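Local coordinates for protein PilM (Escherichia coli, PDB 3EOI) that is of unknown function but belongs to the plasmid-encoded PilM family and may take part in pilus biogenesis, at residues 68-73 with 119-124; 22-27 with 50-55. All blocks are in the same frame, centred on the assembly; numbering follows the deposited sequence.

From the N terminus the chain first runs through helix 10-34, and interaction 2 closes the earlier loop: the segment after the short helix 47-50 comes back to lie against residues 22-27. The chain then forms strands 59-63 and 66-72, and interaction 1 closes a second, longer loop when strand 119-123, at the very C terminus, pairs with 66-72 after the chain has passed through helix 77-84 and strands 92-95 and 98-100. The two loops follow one another without nesting or crossing. Helix 10-34 joins them in space, since Met25 SD packs 3.6 Å from Trp122 CD1, so the connecting loop, the long helix and the sheet form successive layers.

Interaction 1: residues 68-73 with 119-124; sequences FVWAKE and VIIWMN
Four backbone hydrogen bonds make this an antiparallel strand pair. Val69 and Trp122 exchange two of them, Val69 N to Trp122 O (2.9 Å) and Trp122 N to Val69 O (2.8 Å), both lying in the plane of the accepting carbonyl. Ala71 and Ile120 form the second hydrogen-bonded pair, with both donors nearly along the C=O axis. The non-hydrogen-bonded pairs between and beside them bring CA-H groups onto carbonyls, as where Phe68 CA lies 3.2 Å from Trp122 O.

Among the aromatic contacts, Met123 and Phe68 run side by side off the same face. Met123 CG is anti to the backbone N (chi1 -176°), which sets it over the ring of Phe68, 3.8 Å from the centroid. Its SD reaches the rim obliquely, 3.3 Å from Phe68 CE1, a Met-aromatic contact. An alanine in place of Phe68 would probably leave Met123 without its platform and loosen the packing around Ile121 CD1, which sits at the ring's edge.

Apolar packing continues along this face, where Trp70 CB lies against Ile121 CG1; a methyl of Val119, CG1, comes alongside the indole at Trp70 CD1, 3.8 Å away. On the other face Val69 CG2 meets the edge of the Trp122 indole at CE3, 3.6 Å away.

The pair lies in the middle of a five-stranded antiparallel sheet: strand 59-63 flanks 66-72, and strand 92-95 flanks 119-123. Helix 10-34 covers the face of Ala71 and Trp122, touching them through Phe21 and Met25, while Pro112 and Ile115 from a loop pack on Phe68.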
loop_
_atom_site.group_PDB
_atom_site.type_symbol
_atom_site.label_atom_id
_atom_site.label_comp_id
_atom_site.label_asym_id
_atom_site.label_seq_id
_atom_site.Cartn_x
_atom_site.Cartn_y
_atom_site.Cartn_z
ATOM N N PHE A 68 7.689 0.223 1.605
ATOM C CA PHE A 68 6.429 -0.302 2.131
ATOM C C PHE A 68 5.319 0.652 1.677
ATOM O O PHE A 68 5.433 1.908 1.844
ATOM C CB PHE A 68 6.422 -0.224 3.650
ATOM C CG PHE A 68 7.486 -1.031 4.323
ATOM C CD1 PHE A 68 7.191 -2.261 4.895
ATOM C CD2 PHE A 68 8.816 -0.551 4.390
ATOM C CE1 PHE A 68 8.215 -3.032 5.510
ATOM C CE2 PHE A 68 9.801 -1.302 4.975
ATOM C CZ PHE A 68 9.513 -2.530 5.539
ATOM N N VAL A 69 4.235 0.075 1.168
ATOM C CA VAL A 69 3.101 0.844 0.684
ATOM C C VAL A 69 1.868 0.177 1.305
ATOM O O VAL A 69 1.738 -1.059 1.291
ATOM C CB VAL A 69 2.966 0.776 -0.868
ATOM C CG1 VAL A 69 1.709 1.483 -1.348
ATOM C CG2 VAL A 69 4.213 1.340 -1.500
ATOM N N TRP A 70 0.993 0.972 1.885
ATOM C CA TRP A 70 -0.115 0.337 2.601
ATOM C C TRP A 70 -1.403 1.142 2.602
ATOM O O TRP A 70 -1.419 2.378 2.368
ATOM C CB TRP A 70 0.296 0.043 4.052
ATOM C CG TRP A 70 0.526 1.288 4.946
ATOM C CD1 TRP A 70 -0.409 1.968 5.649
ATOM C CD2 TRP A 70 1.769 1.971 5.160
ATOM N NE1 TRP A 70 0.172 3.001 6.340
ATOM C CE2 TRP A 70 1.512 3.049 6.028
ATOM C CE3 TRP A 70 3.077 1.765 4.710
ATOM C CZ2 TRP A 70 2.493 3.903 6.439
ATOM C CZ3 TRP A 70 4.077 2.669 5.130
ATOM C CH2 TRP A 70 3.753 3.730 5.994
ATOM N N ALA A 71 -2.479 0.392 2.852
ATOM C CA ALA A 71 -3.817 1.015 2.988
ATOM C C ALA A 71 -4.635 0.285 4.032
ATOM O O ALA A 71 -4.438 -0.903 4.278
ATOM C CB ALA A 71 -4.546 1.059 1.643
ATOM N N LYS A 72 -5.546 1.015 4.678
ATOM C CA LYS A 72 -6.421 0.434 5.688
ATOM C C LYS A 72 -7.213 -0.726 5.080
ATOM O O LYS A 72 -7.844 -0.551 4.057
ATOM C CB LYS A 72 -7.396 1.503 6.205
ATOM C CG LYS A 72 -8.471 0.996 7.173
ATOM C CD LYS A 72 -8.996 2.114 8.141
ATOM C CE LYS A 72 -10.360 2.698 7.713
ATOM N NZ LYS A 72 -10.935 3.697 8.710
ATOM N N GLU A 73 -7.208 -1.870 5.757
ATOM C CA GLU A 73 -7.886 -3.087 5.248
ATOM C C GLU A 73 -9.410 -2.927 5.336
ATOM O O GLU A 73 -9.927 -2.353 6.278
ATOM C CB GLU A 73 -7.468 -4.237 6.139
ATOM C CG GLU A 73 -7.726 -5.619 5.670
ATOM C CD GLU A 73 -7.227 -6.615 6.720
ATOM O OE1 GLU A 73 -7.142 -6.223 7.935
ATOM O OE2 GLU A 73 -6.934 -7.771 6.361
ATOM N N VAL A 119 -3.728 -3.162 8.149
ATOM C CA VAL A 119 -3.513 -2.716 6.763
ATOM C C VAL A 119 -3.165 -3.856 5.840
ATOM O O VAL A 119 -2.675 -4.899 6.280
ATOM C CB VAL A 119 -2.393 -1.594 6.657
ATOM C CG1 VAL A 119 -2.779 -0.363 7.450
ATOM C CG2 VAL A 119 -1.060 -2.080 7.145
ATOM N N ILE A 120 -3.451 -3.647 4.551
ATOM C CA ILE A 120 -2.830 -4.458 3.527
ATOM C C ILE A 120 -1.584 -3.747 3.048
ATOM O O ILE A 120 -1.598 -2.487 2.865
ATOM C CB ILE A 120 -3.775 -4.668 2.341
ATOM C CG1 ILE A 120 -4.981 -5.543 2.763
ATOM C CG2 ILE A 120 -2.975 -5.314 1.171
ATOM C CD1 ILE A 120 -6.088 -5.603 1.726
ATOM N N ILE A 121 -0.516 -4.519 2.862
ATOM C CA ILE A 121 0.783 -3.906 2.623
ATOM C C ILE A 121 1.559 -4.576 1.541
ATOM O O ILE A 121 1.365 -5.774 1.280
ATOM C CB ILE A 121 1.626 -3.866 3.938
ATOM C CG1 ILE A 121 2.885 -3.001 3.780
ATOM C CG2 ILE A 121 1.942 -5.291 4.420
ATOM C CD1 ILE A 121 3.317 -2.441 5.124
ATOM N N TRP A 122 2.354 -3.750 0.836
ATOM C CA TRP A 122 3.257 -4.262 -0.198
ATOM C C TRP A 122 4.648 -3.830 0.197
ATOM O O TRP A 122 4.875 -2.636 0.527
ATOM C CB TRP A 122 2.849 -3.658 -1.542
ATOM C CG TRP A 122 3.753 -3.951 -2.742
ATOM C CD1 TRP A 122 3.701 -5.048 -3.543
ATOM C CD2 TRP A 122 4.717 -3.064 -3.348
ATOM N NE1 TRP A 122 4.606 -4.924 -4.601
ATOM C CE2 TRP A 122 5.236 -3.719 -4.493
ATOM C CE3 TRP A 122 5.246 -1.801 -2.985
ATOM C CZ2 TRP A 122 6.234 -3.150 -5.300
ATOM C CZ3 TRP A 122 6.218 -1.227 -3.820
ATOM C CH2 TRP A 122 6.685 -1.883 -4.938
ATOM N N MET A 123 5.558 -4.775 0.286
ATOM C CA MET A 123 6.921 -4.434 0.673
ATOM C C MET A 123 7.853 -4.955 -0.418
ATOM O O MET A 123 7.778 -6.143 -0.752
ATOM C CB MET A 123 7.275 -5.100 2.011
ATOM C CG MET A 123 8.704 -4.673 2.516
ATOM S SD MET A 123 9.423 -5.651 3.913
ATOM C CE MET A 123 9.650 -7.108 2.888
ATOM N N ASN A 124 8.678 -4.074 -0.968
ATOM C CA ASN A 124 9.498 -4.419 -2.136
ATOM C C ASN A 124 10.773 -3.560 -2.200
ATOM O O ASN A 124 11.195 -2.893 -1.225
ATOM C CB ASN A 124 8.696 -4.210 -3.412
ATOM C CG ASN A 124 9.348 -4.883 -4.653
ATOM O OD1 ASN A 124 9.816 -6.013 -4.590
ATOM N ND2 ASN A 124 9.424 -4.146 -5.770
ATOM O OXT ASN A 124 11.413 -3.474 -3.243
#

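Interaction 2: residues 22-27 with 50-55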
loop_
_atom_site.group_PDB
_atom_site.type_symbol
_atom_site.label_atom_id
_atom_site.label_comp_id
_atom_site.label_asym_id
_atom_site.label_seq_id
_atom_site.Cartn_x
_atom_site.Cartn_y
_atom_site.Cartn_z
ATOM N N ILE A 22 -2.745 0.880 -6.407
ATOM C CA ILE A 22 -1.941 0.284 -7.481
ATOM C C ILE A 22 -1.190 1.384 -8.221
ATOM O O ILE A 22 -0.016 1.206 -8.610
ATOM C CB ILE A 22 -2.815 -0.544 -8.433
ATOM C CG1 ILE A 22 -3.267 -1.814 -7.699
ATOM C CG2 ILE A 22 -2.028 -0.930 -9.680
ATOM C CD1 ILE A 22 -4.428 -2.480 -8.311
ATOM N N ARG A 23 -1.843 2.526 -8.397
ATOM C CA ARG A 23 -1.219 3.658 -9.105
ATOM C C ARG A 23 0.018 4.146 -8.396
ATOM O O ARG A 23 1.088 4.394 -9.046
ATOM C CB ARG A 23 -2.224 4.797 -9.210
ATOM C CG ARG A 23 -1.863 5.831 -10.200
ATOM C CD ARG A 23 -3.097 6.637 -10.514
ATOM N NE ARG A 23 -3.588 7.369 -9.334
ATOM C CZ ARG A 23 -4.790 7.188 -8.759
ATOM N NH1 ARG A 23 -5.676 6.303 -9.242
ATOM N NH2 ARG A 23 -5.105 7.936 -7.702
ATOM N N TYR A 24 -0.100 4.331 -7.078
ATOM C CA TYR A 24 1.039 4.786 -6.273
ATOM C C TYR A 24 2.124 3.720 -6.160
ATOM O O TYR A 24 3.332 4.023 -6.301
ATOM C CB TYR A 24 0.588 5.275 -4.874
ATOM C CG TYR A 24 0.031 6.707 -4.964
ATOM C CD1 TYR A 24 -1.298 6.903 -5.296
ATOM C CD2 TYR A 24 0.840 7.852 -4.776
ATOM C CE1 TYR A 24 -1.869 8.153 -5.403
ATOM C CE2 TYR A 24 0.254 9.164 -4.879
ATOM C CZ TYR A 24 -1.113 9.276 -5.199
ATOM O OH TYR A 24 -1.787 10.485 -5.396
ATOM N N MET A 25 1.738 2.483 -5.825
ATOM C CA MET A 25 2.662 1.347 -5.868
ATOM C C MET A 25 3.505 1.343 -7.170
ATOM O O MET A 25 4.744 1.302 -7.130
ATOM C CB MET A 25 1.883 0.016 -5.737
ATOM C CG MET A 25 2.795 -1.169 -5.883
ATOM S SD MET A 25 1.925 -2.810 -5.660
ATOM C CE MET A 25 0.894 -2.794 -7.005
ATOM N N ASN A 26 2.831 1.347 -8.328
ATOM C CA ASN A 26 3.554 1.311 -9.637
ATOM C C ASN A 26 4.482 2.508 -9.782
ATOM O O ASN A 26 5.642 2.377 -10.226
ATOM C CB ASN A 26 2.574 1.261 -10.803
ATOM C CG ASN A 26 2.098 -0.132 -11.081
ATOM O OD1 ASN A 26 2.845 -1.085 -10.901
ATOM N ND2 ASN A 26 0.851 -0.260 -11.487
ATOM N N ALA A 27 4.020 3.684 -9.381
ATOM C CA ALA A 27 4.890 4.876 -9.524
ATOM C C ALA A 27 6.134 4.816 -8.630
ATOM O O ALA A 27 7.268 5.185 -9.055
ATOM C CB ALA A 27 4.106 6.131 -9.251
ATOM N N LEU A 50 6.909 11.024 -8.190
ATOM C CA LEU A 50 5.836 10.092 -8.545
ATOM C C LEU A 50 4.939 10.578 -9.703
ATOM O O LEU A 50 4.201 9.795 -10.326
ATOM C CB LEU A 50 4.977 9.846 -7.317
ATOM C CG LEU A 50 5.777 9.289 -6.149
ATOM C CD1 LEU A 50 4.865 8.862 -5.091
ATOM C CD2 LEU A 50 6.684 8.093 -6.537
ATOM N N GLY A 51 4.970 11.879 -9.961
ATOM C CA GLY A 51 4.008 12.455 -10.902
ATOM C C GLY A 51 2.562 12.386 -10.452
ATOM O O GLY A 51 1.637 12.399 -11.273
ATOM N N LEU A 52 2.339 12.333 -9.140
ATOM C CA LEU A 52 1.011 12.191 -8.606
ATOM C C LEU A 52 0.900 13.200 -7.459
ATOM O O LEU A 52 1.899 13.464 -6.771
ATOM C CB LEU A 52 0.831 10.763 -8.089
ATOM C CG LEU A 52 0.831 9.659 -9.158
ATOM C CD1 LEU A 52 1.065 8.260 -8.527
ATOM C CD2 LEU A 52 -0.458 9.742 -9.985
ATOM N N PRO A 53 -0.283 13.808 -7.271
ATOM C CA PRO A 53 -0.314 14.720 -6.148
ATOM C C PRO A 53 -0.445 13.925 -4.884
ATOM O O PRO A 53 -0.413 12.697 -4.927
ATOM C CB PRO A 53 -1.599 15.533 -6.375
ATOM C CG PRO A 53 -2.476 14.630 -7.104
ATOM C CD PRO A 53 -1.604 13.696 -7.933
ATOM N N ALA A 54 -0.573 14.640 -3.769
ATOM C CA ALA A 54 -0.859 14.070 -2.463
ATOM C C ALA A 54 -2.115 13.192 -2.459
ATOM O O ALA A 54 -3.089 13.431 -3.191
ATOM C CB ALA A 54 -0.991 15.190 -1.426
ATOM N N THR A 55 -2.100 12.164 -1.628
ATOM C CA THR A 55 -3.246 11.290 -1.551
ATOM C C THR A 55 -3.519 10.936 -0.113
ATOM O O THR A 55 -2.593 10.876 0.697
ATOM C CB THR A 55 -3.007 9.991 -2.286
ATOM O OG1 THR A 55 -4.122 9.111 -2.031
ATOM C CG2 THR A 55 -1.686 9.367 -1.813
#
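Arg23 opens the contact with the aliphatic part of its side chain. CG and CD run obliquely across Leu52, whose CD2 meets the edge of the guanidinium at Arg23 NE, 4.0 Å away. The charged end is bridged to Asp20, one turn earlier on the same helix, so Leu52 touches the arginine's apolar shaft and the rim of a group held by another partner.

Tyr24 carries most of the contact. Its CG is anti to the carbonyl carbon (chi1 -80°), and the ring reaches out from helix 10-34 into the curve of the loop, with both of its faces covered. Leu52 CD1 sits over the centre of one face, 3.8 Å from the centroid and 12° off the normal. Thr55 CG2 lies over the opposite face, offset toward the rim and 3.4 Å from Tyr24 CZ. Both are CH-pi contacts, and together they would restrict rotation of the ring. The phenol OH donates to Pro53 O at 2.6 Å, approaching from above the carbonyl plane, 34° out of it; this short bond ties the helix directly to the loop backbone. The contact is plain packing of the irregular connection between helix 47-50, after which Gly51 leaves the helical path with positive phi, and strand 59-63 onto the long helix 10-34. Val58, just before that strand, also touches Tyr24.

Ala27, one helical turn beyond Arg23, points its CB toward the loop. There Leu52 CD1 lies 3.8 Å from Ala27 CB, the same methyl that covers the tyrosine, and Leu50 CD2 rests against the Ala27 carbonyl, 3.9 Å from its O.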